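Local coordinates for extracellular solute-binding protein, family 7 (Colwellia psychrerythraea, PDB 4PET) that binds pyruvate together with a calcium ion and probably delivers it to a TRAP-type transporter in the periplasm, at residues Asn40-Gly45 and Pro215-Arg220; Gly151-Gly156 and Ala209-Gly214. All coordinates share one frame; numbering follows the deposited sequence.

Interaction 1 of 2, residues Asn40-Gly45 and Pro215-Arg220; sequences NFPIFG and PSLDLR
Leu-217 pushes its forked end into a hollow formed by Phe-41, Pro-42, Ile-43 and Phe-44, and its two methyls meet different partners. CD1 lies over a face of the Phe-44 ring as a CH-pi contact, 4.0 Å from the ring centroid and 29° off the normal; the same methyl reaches the edge of the Phe-41 ring, whose side chain crosses that of Leu-217 at about a right angle. CD2 turns to Ile-43 instead, 3.8 Å from its CD1, and also packs against the ring of Pro-42. Arg-220 closes the Phe-41 and Pro-42 side of this cluster. With its chain bent at chi3 (-104°), the guanidinium lays one face on Pro-42, with CD of Pro-42 3.4 Å from CZ of Arg-220, and holds NH2 over a face of the Phe-41 ring, 3.6 Å from CE2 of that ring. It is a cation-pi partner over that face but stands nearly on end to it, the planes 77° apart. Phe-44 also borders the bound pyruvate, so the leucine packs behind a residue of the ligand pocket. No hydrogen bond crosses between 40-45 and 215-220; they cohere through apolar packing, a CH-pi contact and one cation-pi contact, so the fit depends on the shape of the Leu-217 fork and on the Phe-41 face offered to Arg-220.

Interaction 2 of 2, residues Gly151-Gly156 and Ala209-Gly214; sequences GNQMGG and ALEWVG. With CA (calcium ion), chain E; PYR (pyruvic acid), chain D.
Gln-153 and Glu-211 meet at the calcium ion, their amide and carboxylate planes only 12° apart. Here the contact is tight: Glu-211 grips the metal with both oxygens, OE1 at 2.5 Å and OE2 at 2.4 Å from calcium, while Trp-212 offers its backbone O, also 2.4 Å from the ion. Pyruvate chelates through its carboxylate O and keto O3, and Glu-236 completes the site. The backbones are close too, with Met-154 N donating to Val-213 O (3.1 Å, 151°) and Gly-156 CA packed 3.2 Å from Leu-210 O, where a side chain would clash. With CG anti to the backbone N (chi1 174°), the Trp-212 indole presents a face to pyruvate, its CZ3 lying 3.4 Å from the ligand OXT. An alanine here keeps the carbonyl ligand but would probably leave that flank of pyruvate without its flat wall, letting the ligand shift. The contact is less direct beside Met-154 O, where a water fills in between the segments, donating to this oxygen and to Glu-211 OE2 (2.7 Å). Calcium probably offsets the negative charge of Glu-211, Glu-236 and pyruvate, consistent with metal and ligand being bound as one unit.

Overall arrangement
Along the chain the segments come in the order 40-45, 151-156, 209-214 and 215-220, the last two continuous, so interaction 2 lies in sequence between the two halves of interaction 1. Their centres are 12 Å apart. Segment 40-45 follows strand 29-35 of the five-stranded sheet and leads into helix 44-58, whereas 209-214 leaves the six-stranded sheet; 151-156 links strand 142-149 of the first sheet to strand 156-158 of the second. Trp-212 joins the contacts, packing against Phe-41 and Phe-44, and Asp-218 OD1 probably accepts a hydrogen bond from Val-213 N. Both sheets thus contribute walls to one pyruvate pocket, consistent with a two-lobed binding protein closed on its ligand.

Interaction 1 of 2, residues Asn40-Gly45 and Pro215-Arg220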
loop_
_atom_site.group_PDB
_atom_site.type_symbol
_atom_site.label_atom_id
_atom_site.label_comp_id
_atom_site.label_asym_id
_atom_site.label_seq_id
_atom_site.Cartn_x
_atom_site.Cartn_y
_atom_site.Cartn_z
ATOM N N ASN A 40 -5.095 -18.513 -16.426
ATOM C CA ASN A 40 -4.537 -17.252 -16.940
ATOM C C ASN A 40 -5.360 -16.023 -16.599
ATOM O O ASN A 40 -5.590 -15.166 -17.460
ATOM C CB ASN A 40 -4.416 -17.307 -18.463
ATOM C CG ASN A 40 -3.680 -18.529 -18.939
ATOM O OD1 ASN A 40 -4.194 -19.292 -19.753
ATOM N ND2 ASN A 40 -2.470 -18.724 -18.437
ATOM N N PHE A 41 -5.841 -15.946 -15.366
ATOM C CA PHE A 41 -6.691 -14.840 -14.965
ATOM C C PHE A 41 -5.740 -13.744 -14.557
ATOM O O PHE A 41 -4.858 -13.972 -13.721
ATOM C CB PHE A 41 -7.570 -15.227 -13.782
ATOM C CG PHE A 41 -8.713 -14.292 -13.547
ATOM C CD1 PHE A 41 -8.560 -13.182 -12.740
ATOM C CD2 PHE A 41 -9.945 -14.525 -14.140
ATOM C CE1 PHE A 41 -9.621 -12.321 -12.519
ATOM C CE2 PHE A 41 -11.006 -13.663 -13.938
ATOM C CZ PHE A 41 -10.841 -12.554 -13.132
ATOM N N PRO A 42 -5.862 -12.558 -15.175
ATOM C CA PRO A 42 -4.831 -11.558 -14.831
ATOM C C PRO A 42 -4.967 -11.020 -13.423
ATOM O O PRO A 42 -6.079 -11.013 -12.874
ATOM C CB PRO A 42 -5.019 -10.442 -15.880
ATOM C CG PRO A 42 -6.322 -10.735 -16.599
ATOM C CD PRO A 42 -6.698 -12.174 -16.329
ATOM N N ILE A 43 -3.829 -10.600 -12.853
ATOM C CA ILE A 43 -3.740 -9.947 -11.544
ATOM C C ILE A 43 -3.958 -10.969 -10.451
ATOM O O ILE A 43 -3.034 -11.238 -9.662
ATOM C CB ILE A 43 -4.703 -8.754 -11.381
ATOM C CG1 ILE A 43 -4.526 -7.771 -12.558
ATOM C CG2 ILE A 43 -4.451 -8.027 -10.045
ATOM C CD1 ILE A 43 -5.401 -6.549 -12.436
ATOM N N PHE A 44 -5.140 -11.579 -10.413
ATOM C CA PHE A 44 -5.393 -12.571 -9.337
ATOM C C PHE A 44 -4.560 -13.833 -9.575
ATOM O O PHE A 44 -3.902 -14.353 -8.679
ATOM C CB PHE A 44 -6.862 -12.969 -9.250
ATOM C CG PHE A 44 -7.784 -11.875 -8.810
ATOM C CD1 PHE A 44 -7.375 -10.583 -8.705
ATOM C CD2 PHE A 44 -9.093 -12.159 -8.521
ATOM C CE1 PHE A 44 -8.241 -9.587 -8.311
ATOM C CE2 PHE A 44 -9.963 -11.165 -8.113
ATOM C CZ PHE A 44 -9.540 -9.880 -8.007
ATOM N N GLY A 45 -4.607 -14.331 -10.801
ATOM C CA GLY A 45 -3.792 -15.461 -11.205
ATOM C C GLY A 45 -2.310 -15.106 -11.243
ATOM O O GLY A 45 -1.474 -15.998 -11.146
ATOM N N PRO A 215 -11.902 -1.166 -13.138
ATOM C CA PRO A 215 -11.265 -1.045 -14.452
ATOM C C PRO A 215 -10.100 -1.999 -14.633
ATOM O O PRO A 215 -9.750 -2.342 -15.769
ATOM C CB PRO A 215 -10.766 0.404 -14.468
ATOM C CG PRO A 215 -11.564 1.113 -13.503
ATOM C CD PRO A 215 -11.990 0.122 -12.438
ATOM N N SER A 216 -9.474 -2.431 -13.544
ATOM C CA SER A 216 -8.322 -3.319 -13.691
ATOM C C SER A 216 -8.687 -4.609 -14.418
ATOM O O SER A 216 -7.847 -5.197 -15.105
ATOM C CB SER A 216 -7.680 -3.652 -12.337
ATOM O OG SER A 216 -8.635 -4.160 -11.413
ATOM N N LEU A 217 -9.931 -5.052 -14.243
ATOM C CA LEU A 217 -10.358 -6.386 -14.674
ATOM C C LEU A 217 -11.717 -6.426 -15.375
ATOM O O LEU A 217 -11.988 -7.381 -16.090
ATOM C CB LEU A 217 -10.407 -7.350 -13.480
ATOM C CG LEU A 217 -9.068 -7.699 -12.837
ATOM C CD1 LEU A 217 -9.287 -8.410 -11.437
ATOM C CD2 LEU A 217 -8.264 -8.581 -13.787
ATOM N N ASP A 218 -12.567 -5.418 -15.176
ATOM C CA ASP A 218 -13.947 -5.517 -15.633
ATOM C C ASP A 218 -14.071 -5.457 -17.163
ATOM O O ASP A 218 -14.976 -6.057 -17.727
ATOM C CB ASP A 218 -14.798 -4.397 -15.056
ATOM C CG ASP A 218 -15.098 -4.563 -13.581
ATOM O OD1 ASP A 218 -14.583 -5.512 -12.949
ATOM O OD2 ASP A 218 -15.854 -3.713 -13.057
ATOM N N LEU A 219 -13.175 -4.748 -17.849
ATOM C CA LEU A 219 -13.425 -4.468 -19.270
ATOM C C LEU A 219 -13.260 -5.724 -20.127
ATOM O O LEU A 219 -14.108 -6.020 -20.940
ATOM C CB LEU A 219 -12.534 -3.324 -19.784
ATOM C CG LEU A 219 -12.616 -2.083 -18.882
ATOM C CD1 LEU A 219 -11.677 -1.019 -19.374
ATOM C CD2 LEU A 219 -14.045 -1.577 -18.793
ATOM N N ARG A 220 -12.182 -6.471 -19.912
ATOM C CA ARG A 220 -11.943 -7.697 -20.661
ATOM C C ARG A 220 -13.075 -8.716 -20.467
ATOM O O ARG A 220 -13.273 -9.569 -21.312
ATOM C CB ARG A 220 -10.603 -8.325 -20.259
ATOM C CG ARG A 220 -10.687 -9.208 -18.999
ATOM C CD ARG A 220 -9.323 -9.737 -18.543
ATOM N NE ARG A 220 -9.105 -11.151 -18.870
ATOM C CZ ARG A 220 -9.592 -12.177 -18.169
ATOM N NH1 ARG A 220 -9.328 -13.424 -18.542
ATOM N NH2 ARG A 220 -10.348 -11.965 -17.093
#

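Interaction 2 of 2, residues Gly151-Gly156 and Ala209-Gly214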
loop_
_atom_site.group_PDB
_atom_site.type_symbol
_atom_site.label_atom_id
_atom_site.label_comp_id
_atom_site.label_asym_id
_atom_site.label_seq_id
_atom_site.Cartn_x
_atom_site.Cartn_y
_atom_site.Cartn_z
ATOM N N GLY A 151 -7.705 -2.575 -4.090
ATOM C CA GLY A 151 -8.090 -1.195 -3.853
ATOM C C GLY A 151 -9.611 -1.025 -3.964
ATOM O O GLY A 151 -10.364 -1.981 -3.881
ATOM N N ASN A 152 -10.056 0.220 -4.089
ATOM C CA ASN A 152 -11.469 0.547 -3.947
ATOM C C ASN A 152 -12.217 0.068 -5.199
ATOM O O ASN A 152 -11.768 0.291 -6.335
ATOM C CB ASN A 152 -11.605 2.079 -3.825
ATOM C CG ASN A 152 -12.644 2.488 -2.811
ATOM O OD1 ASN A 152 -13.801 2.098 -2.911
ATOM N ND2 ASN A 152 -12.225 3.247 -1.801
ATOM N N GLN A 153 -13.340 -0.613 -5.026
ATOM C CA GLN A 153 -13.992 -1.225 -6.189
ATOM C C GLN A 153 -15.148 -0.378 -6.692
ATOM O O GLN A 153 -15.735 0.396 -5.935
ATOM C CB GLN A 153 -14.473 -2.646 -5.851
ATOM C CG GLN A 153 -13.336 -3.571 -5.458
ATOM C CD GLN A 153 -13.726 -5.006 -5.358
ATOM O OE1 GLN A 153 -14.927 -5.341 -5.384
ATOM N NE2 GLN A 153 -12.725 -5.886 -5.310
HETATM N N MSE A 154 -15.478 -0.535 -7.979
HETATM C CA MSE A 154 -16.594 0.179 -8.579
HETATM C C MSE A 154 -17.902 -0.468 -8.120
HETATM O O MSE A 154 -17.906 -1.634 -7.698
HETATM C CB MSE A 154 -16.466 0.185 -10.124
HETATM C CG MSE A 154 -15.217 0.926 -10.625
HETATM SE SE MSE A 154 -15.436 2.825 -10.406
HETATM C CE MSE A 154 -16.851 3.041 -11.717
ATOM N N GLY A 155 -18.994 0.297 -8.168
ATOM C CA GLY A 155 -20.308 -0.146 -7.728
ATOM C C GLY A 155 -20.905 -1.244 -8.598
ATOM O O GLY A 155 -21.785 -2.008 -8.149
ATOM N N GLY A 156 -20.448 -1.306 -9.852
ATOM C CA GLY A 156 -20.866 -2.369 -10.744
ATOM C C GLY A 156 -21.515 -1.926 -12.027
ATOM O O GLY A 156 -21.587 -0.736 -12.361
ATOM N N ALA A 209 -27.809 -7.101 -12.717
ATOM C CA ALA A 209 -26.640 -6.251 -12.484
ATOM C C ALA A 209 -25.597 -7.099 -11.789
ATOM O O ALA A 209 -25.913 -8.186 -11.266
ATOM C CB ALA A 209 -27.030 -5.101 -11.612
ATOM N N LEU A 210 -24.369 -6.613 -11.752
ATOM C CA LEU A 210 -23.320 -7.314 -11.041
ATOM C C LEU A 210 -22.238 -6.330 -10.709
ATOM O O LEU A 210 -22.142 -5.257 -11.323
ATOM C CB LEU A 210 -22.740 -8.464 -11.880
ATOM C CG LEU A 210 -22.046 -8.137 -13.215
ATOM C CD1 LEU A 210 -20.597 -7.675 -13.028
ATOM C CD2 LEU A 210 -22.094 -9.371 -14.078
ATOM N N GLU A 211 -21.408 -6.704 -9.754
ATOM C CA GLU A 211 -20.152 -6.008 -9.578
ATOM C C GLU A 211 -19.068 -7.064 -9.607
ATOM O O GLU A 211 -19.308 -8.250 -9.300
ATOM C CB GLU A 211 -20.171 -5.145 -8.309
ATOM C CG GLU A 211 -20.187 -5.872 -6.989
ATOM C CD GLU A 211 -18.792 -6.370 -6.616
ATOM O OE1 GLU A 211 -18.635 -7.572 -6.353
ATOM O OE2 GLU A 211 -17.838 -5.560 -6.619
ATOM N N TRP A 212 -17.881 -6.665 -10.034
ATOM C CA TRP A 212 -16.746 -7.566 -9.975
ATOM C C TRP A 212 -15.599 -6.862 -9.239
ATOM O O TRP A 212 -15.503 -7.020 -8.022
ATOM C CB TRP A 212 -16.371 -8.113 -11.353
ATOM C CG TRP A 212 -15.135 -8.913 -11.343
ATOM C CD1 TRP A 212 -13.972 -8.630 -12.002
ATOM C CD2 TRP A 212 -14.896 -10.104 -10.603
ATOM N NE1 TRP A 212 -13.025 -9.571 -11.715
ATOM C CE2 TRP A 212 -13.564 -10.493 -10.852
ATOM C CE3 TRP A 212 -15.682 -10.893 -9.749
ATOM C CZ2 TRP A 212 -13.004 -11.640 -10.307
ATOM C CZ3 TRP A 212 -15.123 -12.022 -9.197
ATOM C CH2 TRP A 212 -13.791 -12.387 -9.467
ATOM N N VAL A 213 -14.788 -6.062 -9.939
ATOM C CA VAL A 213 -13.698 -5.334 -9.285
ATOM C C VAL A 213 -13.632 -3.858 -9.651
ATOM O O VAL A 213 -13.738 -2.969 -8.795
ATOM C CB VAL A 213 -12.335 -5.995 -9.579
ATOM C CG1 VAL A 213 -11.200 -5.120 -9.029
ATOM C CG2 VAL A 213 -12.294 -7.413 -8.963
ATOM N N GLY A 214 -13.461 -3.597 -10.938
ATOM C CA GLY A 214 -13.171 -2.256 -11.396
ATOM C C GLY A 214 -12.459 -2.307 -12.729
ATOM O O GLY A 214 -12.401 -3.351 -13.385
HETATM CA CA CA E . -16.275 -7.217 -5.794
HETATM C C PYR D . -15.362 -10.364 -5.817
HETATM O O PYR D . -16.441 -9.646 -5.978
HETATM O OXT PYR D . -15.521 -11.656 -5.805
HETATM C CA PYR D . -14.087 -9.761 -5.754
HETATM O O3 PYR D . -13.955 -8.472 -5.564
HETATM C CB PYR D . -12.839 -10.563 -5.961
HETATM O O HOH W 1 -16.784 -3.840 -8.404
#